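Long-range contact in uncharacterized protein (Streptococcus pneumoniae, PDB 3LFT), which probably serves as the substrate-binding protein of an ABC transporter, holding L-tryptophan in the cleft between its two lobes: residues V170-T184 / T197-N209. Numbering follows the deposited sequence. Where two conformers were deposited one is given.
Sequences VPSTNEIASTVTVMT and TIASGFPTVVSSN
The amide of Asn209 meets Thr184 at its oxygen end: Thr184 CG2 lies 3.7 Å from Asn209 OD1, tilted out of the amide plane, while Asn209 ND2 bonds to Lys214 O and the side chain also rests on Ile216. At the other end, the Thr197 carbonyl oxygen accepts from Ser200 OG, whose hydroxyl is tilted 27° from the carbonyl plane; in the conformer described, Thr173 CG2 lies beside it.

Between these ends the interface is aliphatic. Ile176 is a knob in a hole formed by Thr197, Ile198, Thr204 and Val205. Its CG1 lies anti to the carbonyl carbon (chi1 -69°) and CG2 anti to the backbone N, which parts the branches: CG2 touches Val205 CG2 at 3.7 Å, whereas CD1 reaches Ile198 CD1 at 3.9 Å. The latter methyl also meets Val170 CG2 (3.8 Å). One turn on, Val180 CG1 packs against Ser208 CB at 3.7 Å. Leu139 of the inner strand 135-141 touches Val180, Ile198 and Val205, placing both segments on the same sheet of this Rossmann-like lobe. Helices 176-183 and 202-208 run broadly parallel, 38° apart and 8.9 Å at closest approach, in successive beta-alpha units. Ala199, which touches the bound tryptophan, belongs to the helical turn that carries Ile198.

Direct polar bonds between the segments are absent; water links them instead. One water joins Ser208 OG (2.7 Å) to the Ala177 carbonyl through a weak bond, and another joins Thr184 OG1 to Ser208 O. Apolar packing therefore seats the helices, with water serving polar atoms at one margin.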
ATOM      1  N   VAL A 170      -5.053  -7.940  13.337  1.00  5.21           N
ATOM      2  CA  VAL A 170      -4.711  -9.354  13.206  1.00  5.85           C
ATOM      3  C   VAL A 170      -3.200  -9.505  13.038  1.00  5.30           C
ATOM      4  O   VAL A 170      -2.554  -8.633  12.442  1.00  5.32           O
ATOM      5  CB  VAL A 170      -5.460 -10.024  12.011  1.00  5.26           C
ATOM      6  CG1 VAL A 170      -6.982  -9.983  12.227  1.00  7.57           C
ATOM      7  CG2 VAL A 170      -5.145  -9.356  10.672  1.00  5.86           C
ATOM      8  N   PRO A 171      -2.611 -10.602  13.565  1.00  5.12           N
ATOM      9  CA  PRO A 171      -1.169 -10.802  13.337  1.00  5.01           C
ATOM     10  C   PRO A 171      -0.817 -11.406  11.979  1.00  5.63           C
ATOM     11  O   PRO A 171       0.353 -11.363  11.571  1.00  6.32           O
ATOM     12  CB  PRO A 171      -0.775 -11.773  14.454  1.00  4.70           C
ATOM     13  CG  PRO A 171      -2.016 -12.583  14.686  1.00  4.80           C
ATOM     14  CD  PRO A 171      -3.158 -11.596  14.514  1.00  5.39           C
ATOM     15  N   SER A 172      -1.803 -11.993  11.312  1.00  5.73           N
ATOM     16  CA  SER A 172      -1.611 -12.697  10.043  1.00  6.17           C
ATOM     17  C   SER A 172      -2.934 -12.848   9.325  1.00  6.65           C
ATOM     18  O   SER A 172      -3.984 -12.455   9.844  1.00  6.23           O
ATOM     19  CB  SER A 172      -1.000 -14.086  10.268  1.00  5.90           C
ATOM     20  OG  SER A 172      -2.018 -15.023  10.613  1.00  7.47           O
ATOM     21  N   THR A 173      -2.890 -13.449   8.137  1.00  6.72           N
ATOM     22  CA  THR A 173      -4.104 -13.660   7.343  0.50  6.03           C
ATOM     23  C   THR A 173      -5.012 -14.713   7.959  1.00  6.82           C
ATOM     24  O   THR A 173      -6.215 -14.748   7.688  1.00  6.70           O
ATOM     25  CB  THR A 173      -3.808 -14.095   5.894  0.50  6.07           C
ATOM     26  OG1 THR A 173      -2.886 -15.188   5.899  0.50  3.76           O
ATOM     27  CG2 THR A 173      -3.216 -12.937   5.086  0.50  3.41           C
ATOM     28  N   ASN A 174      -4.448 -15.563   8.817  1.00  6.26           N
ATOM     29  CA  ASN A 174      -5.212 -16.655   9.433  1.00  7.86           C
ATOM     30  C   ASN A 174      -6.398 -16.206  10.281  1.00  7.65           C
ATOM     31  O   ASN A 174      -7.401 -16.917  10.374  1.00  8.41           O
ATOM     32  CB  ASN A 174      -4.279 -17.567  10.243  1.00  7.96           C
ATOM     33  CG  ASN A 174      -3.191 -18.199   9.387  1.00 10.93           C
ATOM     34  OD1 ASN A 174      -1.999 -18.026   9.649  1.00 16.51           O
ATOM     35  ND2 ASN A 174      -3.599 -18.918   8.346  1.00 14.42           N
ATOM     36  N   GLU A 175      -6.280 -15.028  10.892  1.00  6.44           N
ATOM     37  CA  GLU A 175      -7.280 -14.532  11.828  1.00  6.09           C
ATOM     38  C   GLU A 175      -8.328 -13.646  11.151  1.00  6.11           C
ATOM     39  O   GLU A 175      -9.227 -13.144  11.820  1.00  6.68           O
ATOM     40  CB  GLU A 175      -6.601 -13.775  12.990  1.00  5.99           C
ATOM     41  CG  GLU A 175      -5.710 -14.633  13.907  1.00  6.62           C
ATOM     42  CD  GLU A 175      -4.345 -14.963  13.304  1.00  8.01           C
ATOM     43  OE1 GLU A 175      -3.891 -14.251  12.390  1.00  9.21           O
ATOM     44  OE2 GLU A 175      -3.712 -15.939  13.756  1.00  9.87           O
ATOM     45  N   ILE A 176      -8.238 -13.479   9.831  1.00  5.95           N
ATOM     46  CA  ILE A 176      -9.148 -12.546   9.136  1.00  6.13           C
ATOM     47  C   ILE A 176     -10.617 -12.959   9.243  1.00  6.00           C
ATOM     48  O   ILE A 176     -11.451 -12.149   9.667  1.00  5.95           O
ATOM     49  CB  ILE A 176      -8.777 -12.329   7.651  1.00  5.62           C
ATOM     50  CG1 ILE A 176      -7.466 -11.537   7.544  1.00  7.55           C
ATOM     51  CG2 ILE A 176      -9.920 -11.556   6.921  1.00  7.09           C
ATOM     52  CD1 ILE A 176      -6.903 -11.442   6.126  1.00  8.65           C
ATOM     53  N   ALA A 177     -10.934 -14.198   8.871  1.00  6.43           N
ATOM     54  CA  ALA A 177     -12.331 -14.621   8.795  1.00  6.04           C
ATOM     55  C   ALA A 177     -13.048 -14.470  10.136  1.00  6.10           C
ATOM     56  O   ALA A 177     -14.144 -13.896  10.196  1.00  5.60           O
ATOM     57  CB  ALA A 177     -12.444 -16.057   8.274  1.00  6.08           C
ATOM     58  N   SER A 178     -12.426 -14.964  11.206  1.00  6.25           N
ATOM     59  CA  SER A 178     -13.038 -14.914  12.530  1.00  6.52           C
ATOM     60  C   SER A 178     -13.134 -13.475  13.046  1.00  6.20           C
ATOM     61  O   SER A 178     -14.101 -13.112  13.705  1.00  6.57           O
ATOM     62  CB  SER A 178     -12.285 -15.811  13.525  1.00  6.83           C
ATOM     63  OG  SER A 178     -10.948 -15.371  13.684  1.00  9.34           O
ATOM     64  N   THR A 179     -12.146 -12.648  12.704  1.00  6.01           N
ATOM     65  CA  THR A 179     -12.159 -11.255  13.125  1.00  6.06           C
ATOM     66  C   THR A 179     -13.274 -10.500  12.419  1.00  5.59           C
ATOM     67  O   THR A 179     -13.976  -9.702  13.041  1.00  6.00           O
ATOM     68  CB  THR A 179     -10.796 -10.570  12.905  1.00  5.78           C
ATOM     69  OG1 THR A 179      -9.817 -11.221  13.726  1.00  6.22           O
ATOM     70  CG2 THR A 179     -10.847  -9.115  13.288  1.00  8.59           C
ATOM     71  N   VAL A 180     -13.447 -10.761  11.126  1.00  4.69           N
ATOM     72  CA  VAL A 180     -14.542 -10.118  10.400  1.00  5.16           C
ATOM     73  C   VAL A 180     -15.883 -10.473  11.043  1.00  5.10           C
ATOM     74  O   VAL A 180     -16.741  -9.594  11.232  1.00  5.10           O
ATOM     75  CB  VAL A 180     -14.531 -10.426   8.881  1.00  5.06           C
ATOM     76  CG1 VAL A 180     -15.825  -9.927   8.198  1.00  6.90           C
ATOM     77  CG2 VAL A 180     -13.326  -9.788   8.226  1.00  5.52           C
ATOM     78  N   THR A 181     -16.056 -11.745  11.396  1.00  5.18           N
ATOM     79  CA  THR A 181     -17.309 -12.178  11.998  1.00  6.03           C
ATOM     80  C   THR A 181     -17.593 -11.424  13.300  1.00  5.87           C
ATOM     81  O   THR A 181     -18.711 -10.929  13.508  1.00  6.22           O
ATOM     82  CB  THR A 181     -17.302 -13.690  12.211  1.00  5.78           C
ATOM     83  OG1 THR A 181     -17.250 -14.339  10.935  1.00  7.19           O
ATOM     84  CG2 THR A 181     -18.555 -14.145  12.940  1.00  7.39           C
ATOM     85  N   VAL A 182     -16.579 -11.306  14.152  1.00  5.89           N
ATOM     86  CA  VAL A 182     -16.708 -10.568  15.406  1.00  6.09           C
ATOM     87  C   VAL A 182     -16.996  -9.076  15.173  1.00  5.75           C
ATOM     88  O   VAL A 182     -17.940  -8.508  15.728  1.00  6.12           O
ATOM     89  CB  VAL A 182     -15.439 -10.737  16.300  1.00  6.41           C
ATOM     90  CG1 VAL A 182     -15.491  -9.803  17.514  1.00  7.26           C
ATOM     91  CG2 VAL A 182     -15.259 -12.187  16.714  1.00  8.38           C
HETATM   92  N   MSE A 183     -16.189  -8.448  14.329  1.00  5.06           N
HETATM   93  CA  MSE A 183     -16.298  -7.012  14.164  0.50  5.70           C
HETATM   94  C   MSE A 183     -17.621  -6.587  13.545  1.00  5.65           C
HETATM   95  O   MSE A 183     -18.132  -5.538  13.879  1.00  5.65           O
HETATM   96  CB  MSE A 183     -15.115  -6.448  13.378  0.50  5.97           C
HETATM   97  CG  MSE A 183     -15.164  -6.712  11.881  0.50  5.65           C
HETATM   98 SE   MSE A 183     -13.481  -6.355  11.026  0.50 10.35          SE
HETATM   99  CE  MSE A 183     -13.425  -4.429  11.192  0.50 10.23           C
ATOM    100  N   THR A 184     -18.200  -7.416  12.681  1.00  6.66           N
ATOM    101  CA  THR A 184     -19.403  -6.977  11.963  1.00  7.98           C
ATOM    102  C   THR A 184     -20.662  -6.926  12.828  1.00  8.25           C
ATOM    103  O   THR A 184     -21.661  -6.346  12.418  1.00  8.60           O
ATOM    104  CB  THR A 184     -19.651  -7.717  10.615  1.00  7.86           C
ATOM    105  OG1 THR A 184     -19.770  -9.126  10.818  1.00  9.02           O
ATOM    106  CG2 THR A 184     -18.559  -7.419   9.581  1.00  8.92           C
ATOM    107  N   THR A 197      -1.200  -7.391   4.427  1.00  5.17           N
ATOM    108  CA  THR A 197      -1.812  -8.612   4.976  1.00  5.39           C
ATOM    109  C   THR A 197      -3.274  -8.703   4.536  1.00  4.76           C
ATOM    110  O   THR A 197      -3.701  -9.710   3.961  1.00  4.82           O
ATOM    111  CB  THR A 197      -1.678  -8.658   6.531  1.00  5.84           C
ATOM    112  OG1 THR A 197      -0.285  -8.538   6.880  1.00  9.05           O
ATOM    113  CG2 THR A 197      -2.260  -9.945   7.123  1.00  5.91           C
ATOM    114  N   ILE A 198      -4.034  -7.635   4.780  1.00  4.83           N
ATOM    115  CA  ILE A 198      -5.451  -7.671   4.432  1.00  4.79           C
ATOM    116  C   ILE A 198      -5.580  -7.662   2.910  1.00  4.60           C
ATOM    117  O   ILE A 198      -6.453  -8.338   2.366  1.00  5.31           O
ATOM    118  CB  ILE A 198      -6.245  -6.518   5.084  1.00  4.62           C
ATOM    119  CG1 ILE A 198      -5.995  -6.477   6.598  1.00  5.07           C
ATOM    120  CG2 ILE A 198      -7.742  -6.626   4.777  1.00  5.49           C
ATOM    121  CD1 ILE A 198      -6.344  -7.759   7.386  1.00  8.19           C
ATOM    122  N   ALA A 199      -4.716  -6.930   2.207  1.00  4.22           N
ATOM    123  CA  ALA A 199      -4.842  -6.939   0.737  1.00  4.91           C
ATOM    124  C   ALA A 199      -4.630  -8.335   0.159  1.00  5.45           C
ATOM    125  O   ALA A 199      -5.290  -8.736  -0.810  1.00  5.72           O
ATOM    126  CB  ALA A 199      -3.895  -5.940   0.081  1.00  4.73           C
ATOM    127  N   SER A 200      -3.699  -9.081   0.749  1.00  4.50           N
ATOM    128  CA  SER A 200      -3.410 -10.431   0.289  1.00  5.67           C
ATOM    129  C   SER A 200      -4.537 -11.410   0.620  1.00  6.21           C
ATOM    130  O   SER A 200      -4.655 -12.445  -0.040  1.00  8.13           O
ATOM    131  CB  SER A 200      -2.069 -10.907   0.860  1.00  6.22           C
ATOM    132  OG  SER A 200      -2.204 -11.271   2.219  1.00  9.09           O
ATOM    133  N   GLY A 201      -5.349 -11.090   1.630  1.00  5.94           N
ATOM    134  CA  GLY A 201      -6.471 -11.947   2.010  1.00  6.00           C
ATOM    135  C   GLY A 201      -7.815 -11.287   1.804  1.00  5.69           C
ATOM    136  O   GLY A 201      -8.790 -11.681   2.447  1.00  6.00           O
ATOM    137  N   PHE A 202      -7.893 -10.303   0.907  1.00  5.73           N
ATOM    138  CA  PHE A 202      -9.121  -9.505   0.836  1.00  4.84           C
ATOM    139  C   PHE A 202     -10.390 -10.274   0.426  1.00  5.06           C
ATOM    140  O   PHE A 202     -11.465  -9.994   0.953  1.00  4.44           O
ATOM    141  CB  PHE A 202      -8.945  -8.218   0.031  1.00  5.21           C
ATOM    142  CG  PHE A 202     -10.111  -7.293   0.188  1.00  4.59           C
ATOM    143  CD1 PHE A 202     -10.339  -6.633   1.397  1.00  4.53           C
ATOM    144  CD2 PHE A 202     -11.038  -7.134  -0.847  1.00  4.58           C
ATOM    145  CE1 PHE A 202     -11.453  -5.830   1.571  1.00  5.64           C
ATOM    146  CE2 PHE A 202     -12.150  -6.308  -0.662  1.00  4.57           C
ATOM    147  CZ  PHE A 202     -12.341  -5.668   0.539  1.00  6.08           C
ATOM    148  N   PRO A 203     -10.285 -11.250  -0.496  1.00  4.98           N
ATOM    149  CA  PRO A 203     -11.506 -12.019  -0.785  1.00  5.82           C
ATOM    150  C   PRO A 203     -12.097 -12.708   0.449  1.00  5.48           C
ATOM    151  O   PRO A 203     -13.315 -12.923   0.498  1.00  6.26           O
ATOM    152  CB  PRO A 203     -11.044 -13.010  -1.852  1.00  5.93           C
ATOM    153  CG  PRO A 203      -9.968 -12.222  -2.591  1.00  5.94           C
ATOM    154  CD  PRO A 203      -9.222 -11.512  -1.489  1.00  5.53           C
ATOM    155  N   THR A 204     -11.277 -12.989   1.461  1.00  5.89           N
ATOM    156  CA  THR A 204     -11.769 -13.586   2.716  1.00  6.23           C
ATOM    157  C   THR A 204     -12.604 -12.576   3.501  1.00  5.77           C
ATOM    158  O   THR A 204     -13.608 -12.939   4.119  1.00  5.58           O
ATOM    159  CB  THR A 204     -10.608 -14.081   3.580  1.00  6.99           C
ATOM    160  OG1 THR A 204      -9.892 -15.072   2.845  1.00  8.68           O
ATOM    161  CG2 THR A 204     -11.090 -14.678   4.901  1.00  6.96           C
ATOM    162  N   VAL A 205     -12.206 -11.302   3.458  1.00  5.34           N
ATOM    163  CA  VAL A 205     -13.007 -10.252   4.081  1.00  6.26           C
ATOM    164  C   VAL A 205     -14.377 -10.194   3.408  1.00  6.21           C
ATOM    165  O   VAL A 205     -15.414 -10.157   4.089  1.00  6.65           O
ATOM    166  CB  VAL A 205     -12.321  -8.868   3.977  1.00  5.56           C
ATOM    167  CG1 VAL A 205     -13.186  -7.801   4.631  1.00  6.78           C
ATOM    168  CG2 VAL A 205     -10.920  -8.882   4.607  1.00  7.15           C
ATOM    169  N   VAL A 206     -14.386 -10.194   2.074  1.00  5.75           N
ATOM    170  CA  VAL A 206     -15.627 -10.057   1.310  1.00  5.80           C
ATOM    171  C   VAL A 206     -16.557 -11.256   1.557  1.00  5.68           C
ATOM    172  O   VAL A 206     -17.764 -11.087   1.777  1.00  6.28           O
ATOM    173  CB  VAL A 206     -15.342  -9.893  -0.198  1.00  5.91           C
ATOM    174  CG1 VAL A 206     -16.638  -9.815  -1.005  1.00  6.97           C
ATOM    175  CG2 VAL A 206     -14.497  -8.669  -0.441  1.00  5.99           C
ATOM    176  N   SER A 207     -15.993 -12.464   1.561  1.00  5.52           N
ATOM    177  CA  SER A 207     -16.815 -13.654   1.750  0.50  5.44           C
ATOM    178  C   SER A 207     -17.343 -13.729   3.177  1.00  5.61           C
ATOM    179  O   SER A 207     -18.520 -14.074   3.385  1.00  5.88           O
ATOM    180  CB  SER A 207     -16.060 -14.930   1.364  0.50  5.66           C
ATOM    181  OG  SER A 207     -14.897 -15.096   2.143  0.50  4.05           O
ATOM    182  N   SER A 208     -16.506 -13.393   4.156  1.00  6.20           N
ATOM    183  CA  SER A 208     -16.933 -13.391   5.555  1.00  7.39           C
ATOM    184  C   SER A 208     -18.019 -12.353   5.830  1.00  7.41           C
ATOM    185  O   SER A 208     -18.892 -12.580   6.661  1.00  8.12           O
ATOM    186  CB  SER A 208     -15.761 -13.190   6.505  1.00  7.75           C
ATOM    187  OG  SER A 208     -14.972 -14.370   6.564  1.00  9.34           O
ATOM    188  N   ASN A 209     -17.965 -11.228   5.117  1.00  7.30           N
ATOM    189  CA  ASN A 209     -18.953 -10.147   5.257  1.00  7.39           C
ATOM    190  C   ASN A 209     -20.225 -10.320   4.407  1.00  7.85           C
ATOM    191  O   ASN A 209     -21.132  -9.478   4.456  1.00  7.36           O
ATOM    192  CB  ASN A 209     -18.246  -8.802   4.973  1.00  6.98           C
ATOM    193  CG  ASN A 209     -19.167  -7.598   5.103  1.00  8.72           C
ATOM    194  OD1 ASN A 209     -19.814  -7.383   6.135  1.00 10.01           O
ATOM    195  ND2 ASN A 209     -19.238  -6.807   4.044  1.00  8.68           N
TER
HETATM  196  O   HOH W   1     -15.956 -15.764   8.680  1.00 16.27           O
HETATM  197  O   HOH W   2     -19.684 -13.952   9.582  1.00 11.19           O
HETATM  198  O   HOH W   3     -19.445 -11.233   9.010  1.00 10.49           O